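Local coordinates for protein cyclic nucleotide-gated potassium channel mll3241 (PDB 4MUV) that forms a tetrameric potassium channel opened by cyclic AMP, here represented by its cytoplasmic cyclic nucleotide-binding domain with cyclic GMP bound, at residues F10-Q15 with L38-V43; F60-G65 with V104-L109. The protein carries 3 engineered substitutions. All blocks are in the same frame, centred on the assembly; numbering follows the deposited sequence.

Interaction 1 closes along the chain before interaction 2 opens, and their centres lie about 8 Å apart. Both build on one antiparallel sheet of the cyclic nucleotide-binding domain. Its order is 39-43, 104-110, 58-64, 82-83. Interaction 1 lays the start of helix 13-17 over the edge strand 39-43. Interaction 2 pairs the two inner strands. The strands 39-43 and 104-110 are neighbours, and Arg-41 O lies 2.8 Å from Leu-106 N. Arg-12, Thr-42, Glu-64 and Ser-105 form a polar group that spans both contacts. The N-terminal helical part is thus tied to the beta roll that holds the nucleotide.

Interaction 1 of 2, residues F10-Q15 with L38-V43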
ATOM      1  N   PHE A  10     -11.396  -9.622  -5.792  1.00  9.77           N
ATOM      2  CA  PHE A  10     -11.831  -8.501  -6.634  1.00 10.04           C
ATOM      3  C   PHE A  10     -13.133  -7.844  -6.222  1.00  8.28           C
ATOM      4  O   PHE A  10     -13.338  -6.679  -6.538  1.00  8.86           O
ATOM      5  CB  PHE A  10     -11.954  -8.960  -8.092  1.00 11.10           C
ATOM      6  CG  PHE A  10     -12.258  -7.842  -9.050  1.00 10.92           C
ATOM      7  CD1 PHE A  10     -11.274  -6.961  -9.435  1.00 12.88           C
ATOM      8  CD2 PHE A  10     -13.538  -7.667  -9.552  1.00 11.82           C
ATOM      9  CE1 PHE A  10     -11.559  -5.930 -10.321  1.00 14.16           C
ATOM     10  CE2 PHE A  10     -13.831  -6.634 -10.421  1.00 14.49           C
ATOM     11  CZ  PHE A  10     -12.843  -5.773 -10.818  1.00 15.58           C
ATOM     12  N   VAL A  11     -14.022  -8.588  -5.569  1.00  8.82           N
ATOM     13  CA  VAL A  11     -15.423  -8.178  -5.414  1.00  8.25           C
ATOM     14  C   VAL A  11     -15.645  -6.777  -4.790  1.00 10.17           C
ATOM     15  O   VAL A  11     -16.636  -6.113  -5.086  1.00 12.49           O
ATOM     16  CB  VAL A  11     -16.188  -9.259  -4.574  1.00 11.15           C
ATOM     17  CG1 VAL A  11     -15.691  -9.350  -3.131  1.00 12.50           C
ATOM     18  CG2 VAL A  11     -17.664  -9.019  -4.574  1.00 12.55           C
ATOM     19  N   ARG A  12     -14.723  -6.355  -3.931  1.00 10.10           N
ATOM     20  CA  ARG A  12     -14.783  -5.080  -3.216  1.00 13.67           C
ATOM     21  C   ARG A  12     -13.919  -4.004  -3.875  1.00 10.91           C
ATOM     22  O   ARG A  12     -13.987  -2.823  -3.505  1.00 11.30           O
ATOM     23  CB  ARG A  12     -14.251  -5.241  -1.764  1.00 18.67           C
ATOM     24  CG  ARG A  12     -14.770  -6.459  -0.963  1.00 22.69           C
ATOM     25  CD  ARG A  12     -14.106  -6.491   0.427  1.00 23.95           C
ATOM     26  NE  ARG A  12     -14.361  -5.229   1.110  1.00 21.19           N
ATOM     27  CZ  ARG A  12     -13.707  -4.730   2.168  1.00 20.81           C
ATOM     28  NH1 ARG A  12     -12.649  -5.348   2.705  1.00 22.41           N
ATOM     29  NH2 ARG A  12     -14.108  -3.566   2.679  1.00 20.33           N
ATOM     30  N   ASN A  13     -13.081  -4.370  -4.833  1.00  8.93           N
ATOM     31  CA  ASN A  13     -11.966  -3.493  -5.180  1.00  9.25           C
ATOM     32  C   ASN A  13     -12.381  -2.175  -5.795  1.00  8.94           C
ATOM     33  O   ASN A  13     -11.858  -1.132  -5.420  1.00  9.79           O
ATOM     34  CB  ASN A  13     -11.025  -4.170  -6.146  1.00  8.92           C
ATOM     35  CG  ASN A  13     -10.215  -5.252  -5.534  1.00  8.37           C
ATOM     36  OD1 ASN A  13     -10.395  -5.604  -4.386  1.00 10.48           O
ATOM     37  ND2 ASN A  13      -9.314  -5.817  -6.321  1.00  9.51           N
ATOM     38  N   TRP A  14     -13.268  -2.230  -6.789  1.00  8.83           N
ATOM     39  CA  TRP A  14     -13.646  -1.007  -7.461  1.00  9.35           C
ATOM     40  C   TRP A  14     -14.328  -0.037  -6.491  1.00  8.44           C
ATOM     41  O   TRP A  14     -14.049   1.161  -6.512  1.00  9.25           O
ATOM     42  CB  TRP A  14     -14.554  -1.299  -8.648  1.00  9.12           C
ATOM     43  CG  TRP A  14     -14.738  -0.059  -9.455  1.00  9.11           C
ATOM     44  CD1 TRP A  14     -15.817   0.744  -9.448  1.00 10.53           C
ATOM     45  CD2 TRP A  14     -13.783   0.545 -10.332  1.00  9.60           C
ATOM     46  NE1 TRP A  14     -15.614   1.820 -10.271  1.00 10.40           N
ATOM     47  CE2 TRP A  14     -14.374   1.713 -10.834  1.00 10.67           C
ATOM     48  CE3 TRP A  14     -12.492   0.197 -10.753  1.00 12.53           C
ATOM     49  CZ2 TRP A  14     -13.735   2.549 -11.708  1.00 12.42           C
ATOM     50  CZ3 TRP A  14     -11.844   1.032 -11.654  1.00 12.95           C
ATOM     51  CH2 TRP A  14     -12.483   2.203 -12.123  1.00 13.52           C
ATOM     52  N   GLN A  15     -15.218  -0.548  -5.637  1.00  9.52           N
ATOM     53  CA  GLN A  15     -15.895   0.326  -4.681  1.00 10.81           C
ATOM     54  C   GLN A  15     -14.882   1.051  -3.806  1.00 10.00           C
ATOM     55  O   GLN A  15     -15.015   2.249  -3.520  1.00 11.82           O
ATOM     56  CB  GLN A  15     -16.891  -0.450  -3.820  1.00 12.48           C
ATOM     57  CG  GLN A  15     -17.610   0.426  -2.773  1.00 15.59           C
ATOM     58  CD  GLN A  15     -16.900   0.449  -1.408  1.00 17.81           C
ATOM     59  OE1 GLN A  15     -16.518  -0.595  -0.876  1.00 18.76           O
ATOM     60  NE2 GLN A  15     -16.749   1.633  -0.832  1.00 19.82           N
ATOM     61  N   LEU A  38      -5.171  -5.600  -7.799  1.00  9.23           N
ATOM     62  CA  LEU A  38      -5.227  -5.365  -6.369  1.00  8.18           C
ATOM     63  C   LEU A  38      -5.985  -6.484  -5.694  1.00  8.71           C
ATOM     64  O   LEU A  38      -6.813  -7.140  -6.319  1.00 10.31           O
ATOM     65  CB  LEU A  38      -5.932  -4.052  -6.050  1.00  8.91           C
ATOM     66  CG  LEU A  38      -5.193  -2.779  -6.427  1.00  9.45           C
ATOM     67  CD1 LEU A  38      -6.110  -1.571  -6.315  1.00 10.84           C
ATOM     68  CD2 LEU A  38      -3.975  -2.597  -5.567  1.00 11.75           C
ATOM     69  N   ARG A  39      -5.725  -6.681  -4.410  1.00  9.18           N
ATOM     70  CA  ARG A  39      -6.475  -7.633  -3.614  1.00  9.50           C
ATOM     71  C   ARG A  39      -6.933  -6.940  -2.341  1.00  9.47           C
ATOM     72  O   ARG A  39      -6.127  -6.461  -1.575  1.00  9.61           O
ATOM     73  CB  ARG A  39      -5.627  -8.871  -3.318  1.00 12.34           C
ATOM     74  CG  ARG A  39      -5.134  -9.611  -4.566  1.00 16.73           C
ATOM     75  CD  ARG A  39      -4.235 -10.780  -4.205  1.00 22.38           C
ATOM     76  NE  ARG A  39      -3.628 -11.388  -5.381  1.00 30.08           N
ATOM     77  CZ  ARG A  39      -2.798 -12.427  -5.318  1.00 34.42           C
ATOM     78  NH1 ARG A  39      -2.491 -12.969  -4.137  1.00 35.35           N
ATOM     79  NH2 ARG A  39      -2.281 -12.930  -6.431  1.00 35.62           N
ATOM     80  N   ALA A  40      -8.242  -6.882  -2.100  1.00  9.65           N
ATOM     81  CA  ALA A  40      -8.732  -6.236  -0.894  1.00  8.77           C
ATOM     82  C   ALA A  40      -8.617  -7.184   0.291  1.00  8.33           C
ATOM     83  O   ALA A  40      -8.942  -8.364   0.191  1.00 10.48           O
ATOM     84  CB  ALA A  40     -10.170  -5.747  -1.075  1.00 10.68           C
ATOM     85  N   ARG A  41      -8.163  -6.637   1.412  1.00  9.70           N
ATOM     86  CA  ARG A  41      -7.930  -7.384   2.634  1.00 10.91           C
ATOM     87  C   ARG A  41      -8.379  -6.572   3.826  1.00 11.31           C
ATOM     88  O   ARG A  41      -8.081  -5.404   3.906  1.00 12.87           O
ATOM     89  CB  ARG A  41      -6.427  -7.644   2.807  1.00 12.57           C
ATOM     90  CG  ARG A  41      -5.778  -8.403   1.653  1.00 13.98           C
ATOM     91  CD  ARG A  41      -6.273  -9.825   1.714  1.00 13.12           C
ATOM     92  NE  ARG A  41      -5.742 -10.744   0.694  1.00 13.92           N
ATOM     93  CZ  ARG A  41      -6.391 -11.151  -0.400  1.00 11.29           C
ATOM     94  NH1 ARG A  41      -7.586 -10.669  -0.714  1.00 11.47           N
ATOM     95  NH2 ARG A  41      -5.838 -12.084  -1.187  1.00 12.82           N
ATOM     96  N   THR A  42      -9.046  -7.209   4.776  1.00 11.54           N
ATOM     97  CA  THR A  42      -9.331  -6.594   6.055  1.00 10.74           C
ATOM     98  C   THR A  42      -8.472  -7.244   7.133  1.00 11.48           C
ATOM     99  O   THR A  42      -8.331  -8.472   7.190  1.00 14.15           O
ATOM    100  CB  THR A  42     -10.825  -6.681   6.385  1.00 12.93           C
ATOM    101  OG1 THR A  42     -11.567  -5.949   5.407  1.00 15.96           O
ATOM    102  CG2 THR A  42     -11.135  -6.087   7.745  1.00 13.99           C
ATOM    103  N   VAL A  43      -7.863  -6.407   7.961  1.00 10.98           N
ATOM    104  CA  VAL A  43      -6.947  -6.837   9.018  1.00 10.75           C
ATOM    105  C   VAL A  43      -7.495  -6.419  10.381  1.00 11.60           C
ATOM    106  O   VAL A  43      -7.855  -5.264  10.558  1.00 11.69           O
ATOM    107  CB  VAL A  43      -5.528  -6.233   8.788  1.00 10.52           C
ATOM    108  CG1 VAL A  43      -4.565  -6.664   9.882  1.00 11.25           C
ATOM    109  CG2 VAL A  43      -4.995  -6.650   7.438  1.00 10.39           C
TER
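Asn-13 meets Leu-38 and Ala-40 where the N-terminal helical segment crosses the edge strand of the beta roll, the cupin-like core of the cyclic nucleotide-binding domain. At Leu-38 the backbone carbonyl takes the main bond. Asn-13 ND2 donates to Leu-38 O at 2.8 Å, and the bond is bent, with 133° at the hydrogen. The donor sits well above the carbonyl plane. CG of Asn-13 lies beside its own backbone N, anti to the carbonyl carbon (chi1 -72°), which places CG near the strand. The same ND2 also donates to Val-35 O, in the last turn of helix 28-37. An alanine in place of Asn-13 would probably leave the carbonyls of Leu-38 and Val-35 without this donor and open a gap over the methyl of Ala-40. Ala-40 comes next. Its CB packs against Asn-13 OD1 at 3.3 Å and lies 4.2 Å from Arg-12 CB. The residue is buried, and its methyl also touches Leu-107 of the next strand. CB of Arg-41 points away from segment 10-15, but NH1 folds back and donates to Ala-40 O at 2.8 Å. Its NH2 forms a salt bridge with Asp-9. At Thr-42 the Arg-12 side chain crosses at about a right angle. Thr-42 OG1 lies 3.0 Å from Arg-12 NH1, at the edge of the guanidinium and near its plane, while NH2 forms a salt bridge with Glu-64.

Interaction 2 of 2, residues F60-G65 with V104-L109; sequences FFVVEG and VSLLSL
Phe-61 and Leu-107 form a hydrogen-bonded pair of this antiparallel ladder. Phe-61 N to Leu-107 O and Leu-107 N to Phe-61 O are both 2.9 Å, with 165° at each hydrogen. Further along, Ser-105 O accepts from Val-63 N at 2.9 Å and, weakly, from Glu-64 N. Ser-105 N returns a bond to Glu-64 O at 2.8 Å. Two residues, Val-63 and Glu-64, thus face Ser-105. This is a classic beta bulge, and it shifts the register by one between the two inner strands of the beta roll. The side chains of Glu-64 and Ser-105 add a polar link. Ser-105 OG donates to Glu-64 OE1 at 2.8 Å, on the anti side of the carboxylate. Ser-105 OG is also hydrogen-bonded to Thr-42 OG1.

Apolar packing occupies both faces of the sheet. On the face of Phe-60, Val-62 and Leu-106, Phe-60 CD1 meets Leu-106 CD1 at 3.7 Å, and Val-62 CG2 lies near Leu-106 CD2. Val-62 CG1 is anti to the backbone N (chi1 -179°), and it is this methyl that meets Val-104 CG2. The Phe-60 ring also meets that of Phe-83, a residue of the nucleotide pocket. On the side of Phe-61 and Leu-107, Leu-107 CD1 meets Val-63 CG1 at 3.8 Å, the side chains crossing at about a right angle. Leu-109 CD2 approaches the edge of the Phe-61 ring, 4.1 Å from CE1.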
ATOM      1  N   PHE A  60       0.505  -1.482   0.207  1.00  7.36           N
ATOM      2  CA  PHE A  60      -0.869  -1.440   0.682  1.00  7.51           C
ATOM      3  C   PHE A  60      -1.406  -0.016   0.628  1.00  7.42           C
ATOM      4  O   PHE A  60      -0.714   0.942   1.010  1.00  8.81           O
ATOM      5  CB  PHE A  60      -0.950  -1.907   2.120  1.00  9.18           C
ATOM      6  CG  PHE A  60      -0.390  -3.281   2.351  1.00 10.56           C
ATOM      7  CD1 PHE A  60      -1.205  -4.393   2.244  1.00 12.37           C
ATOM      8  CD2 PHE A  60       0.927  -3.451   2.715  1.00 11.40           C
ATOM      9  CE1 PHE A  60      -0.713  -5.662   2.467  1.00 14.67           C
ATOM     10  CE2 PHE A  60       1.438  -4.725   2.942  1.00 13.98           C
ATOM     11  CZ  PHE A  60       0.612  -5.829   2.817  1.00 15.50           C
ATOM     12  N   PHE A  61      -2.655   0.120   0.169  1.00  7.69           N
ATOM     13  CA  PHE A  61      -3.402   1.377   0.182  1.00  7.94           C
ATOM     14  C   PHE A  61      -4.473   1.256   1.240  1.00  8.26           C
ATOM     15  O   PHE A  61      -5.281   0.339   1.223  1.00  9.46           O
ATOM     16  CB  PHE A  61      -4.005   1.637  -1.196  1.00  8.85           C
ATOM     17  CG  PHE A  61      -2.956   1.755  -2.243  1.00  9.34           C
ATOM     18  CD1 PHE A  61      -2.464   0.633  -2.873  1.00  9.80           C
ATOM     19  CD2 PHE A  61      -2.401   2.987  -2.544  1.00  9.14           C
ATOM     20  CE1 PHE A  61      -1.463   0.744  -3.800  1.00 11.58           C
ATOM     21  CE2 PHE A  61      -1.378   3.093  -3.460  1.00 10.50           C
ATOM     22  CZ  PHE A  61      -0.915   1.968  -4.093  1.00 12.99           C
ATOM     23  N   VAL A  62      -4.474   2.191   2.194  1.00  8.19           N
ATOM     24  CA  VAL A  62      -5.487   2.171   3.256  1.00  8.97           C
ATOM     25  C   VAL A  62      -6.786   2.750   2.711  1.00  8.65           C
ATOM     26  O   VAL A  62      -6.797   3.845   2.140  1.00 10.24           O
ATOM     27  CB  VAL A  62      -5.051   2.997   4.480  1.00  8.82           C
ATOM     28  CG1 VAL A  62      -6.086   2.936   5.572  1.00  8.94           C
ATOM     29  CG2 VAL A  62      -3.709   2.508   5.008  1.00 10.32           C
ATOM     30  N   VAL A  63      -7.889   2.017   2.866  1.00  9.47           N
ATOM     31  CA  VAL A  63      -9.157   2.469   2.308  1.00 10.06           C
ATOM     32  C   VAL A  63     -10.277   2.595   3.325  1.00 13.13           C
ATOM     33  O   VAL A  63     -11.229   3.299   3.032  1.00 14.17           O
ATOM     34  CB  VAL A  63      -9.549   1.645   1.024  1.00 11.67           C
ATOM     35  CG1 VAL A  63      -8.619   1.988  -0.150  1.00 12.54           C
ATOM     36  CG2 VAL A  63      -9.532   0.171   1.262  1.00 12.50           C
ATOM     37  N   GLU A  64     -10.159   1.943   4.484  1.00 12.36           N
ATOM     38  CA  GLU A  64     -11.102   2.092   5.606  1.00 12.65           C
ATOM     39  C   GLU A  64     -10.318   1.821   6.883  1.00 10.87           C
ATOM     40  O   GLU A  64      -9.491   0.910   6.908  1.00 11.51           O
ATOM     41  CB  GLU A  64     -12.267   1.080   5.543  1.00 13.40           C
ATOM     42  CG  GLU A  64     -13.085   1.052   4.242  1.00 15.81           C
ATOM     43  CD  GLU A  64     -14.152  -0.033   4.225  1.00 16.97           C
ATOM     44  OE1 GLU A  64     -13.909  -1.160   4.723  1.00 17.10           O
ATOM     45  OE2 GLU A  64     -15.231   0.225   3.683  1.00 17.44           O
ATOM     46  N   GLY A  65     -10.547   2.594   7.940  1.00 12.06           N
ATOM     47  CA  GLY A  65      -9.810   2.380   9.171  1.00 11.12           C
ATOM     48  C   GLY A  65      -8.407   2.941   9.110  1.00 11.15           C
ATOM     49  O   GLY A  65      -8.086   3.724   8.245  1.00 12.62           O
ATOM     50  N   VAL A 104      -8.890  -2.549   9.806  1.00 10.36           N
ATOM     51  CA  VAL A 104      -8.519  -1.766   8.637  1.00 10.27           C
ATOM     52  C   VAL A 104      -8.755  -2.540   7.338  1.00  9.38           C
ATOM     53  O   VAL A 104      -8.534  -3.744   7.280  1.00 10.96           O
ATOM     54  CB  VAL A 104      -7.044  -1.304   8.764  1.00 10.17           C
ATOM     55  CG1 VAL A 104      -6.066  -2.503   8.757  1.00 10.95           C
ATOM     56  CG2 VAL A 104      -6.693  -0.279   7.701  1.00 10.57           C
ATOM     57  N   SER A 105      -9.255  -1.859   6.305  1.00  9.56           N
ATOM     58  CA  SER A 105      -9.337  -2.405   4.950  1.00  9.98           C
ATOM     59  C   SER A 105      -8.240  -1.807   4.127  1.00  8.58           C
ATOM     60  O   SER A 105      -8.015  -0.583   4.129  1.00  9.56           O
ATOM     61  CB  SER A 105     -10.679  -2.136   4.243  1.00 12.61           C
ATOM     62  OG  SER A 105     -11.683  -2.827   4.926  1.00 13.71           O
ATOM     63  N   LEU A 106      -7.571  -2.698   3.412  1.00  9.07           N
ATOM     64  CA  LEU A 106      -6.426  -2.389   2.580  1.00  9.24           C
ATOM     65  C   LEU A 106      -6.660  -2.911   1.180  1.00  8.84           C
ATOM     66  O   LEU A 106      -7.302  -3.933   0.997  1.00 10.82           O
ATOM     67  CB  LEU A 106      -5.189  -3.115   3.125  1.00 10.53           C
ATOM     68  CG  LEU A 106      -4.828  -2.933   4.577  1.00  9.10           C
ATOM     69  CD1 LEU A 106      -3.688  -3.846   4.997  1.00 10.13           C
ATOM     70  CD2 LEU A 106      -4.470  -1.495   4.848  1.00 10.03           C
ATOM     71  N   LEU A 107      -6.087  -2.230   0.203  1.00  8.86           N
ATOM     72  CA  LEU A 107      -5.899  -2.777  -1.139  1.00  8.38           C
ATOM     73  C   LEU A 107      -4.411  -3.111  -1.275  1.00  8.15           C
ATOM     74  O   LEU A 107      -3.558  -2.229  -1.201  1.00  9.43           O
ATOM     75  CB  LEU A 107      -6.357  -1.789  -2.218  1.00  8.48           C
ATOM     76  CG  LEU A 107      -7.852  -1.471  -2.201  1.00  9.80           C
ATOM     77  CD1 LEU A 107      -8.156  -0.304  -3.107  1.00 11.15           C
ATOM     78  CD2 LEU A 107      -8.652  -2.677  -2.644  1.00 12.91           C
ATOM     79  N   SER A 108      -4.120  -4.398  -1.459  1.00  7.41           N
ATOM     80  CA  SER A 108      -2.757  -4.913  -1.580  0.59  7.49           C
ATOM     81  C   SER A 108      -2.321  -4.955  -3.027  1.00  8.02           C
ATOM     82  O   SER A 108      -3.059  -5.467  -3.864  1.00  9.76           O
ATOM     83  CB  SER A 108      -2.693  -6.328  -0.989  0.59  8.65           C
ATOM     84  OG  SER A 108      -1.398  -6.888  -1.086  0.59  9.68           O
ATOM     85  N   LEU A 109      -1.131  -4.447  -3.291  1.00  8.36           N
ATOM     86  CA  LEU A 109      -0.557  -4.403  -4.620  1.00  8.95           C
ATOM     87  C   LEU A 109       0.760  -5.158  -4.596  1.00  9.29           C
ATOM     88  O   LEU A 109       1.700  -4.766  -3.900  1.00  9.37           O
ATOM     89  CB  LEU A 109      -0.296  -2.953  -5.007  1.00 10.38           C
ATOM     90  CG  LEU A 109       0.265  -2.711  -6.404  1.00 12.09           C
ATOM     91  CD1 LEU A 109      -0.787  -3.079  -7.436  1.00 15.18           C
ATOM     92  CD2 LEU A 109       0.697  -1.258  -6.582  1.00 15.05           C
TER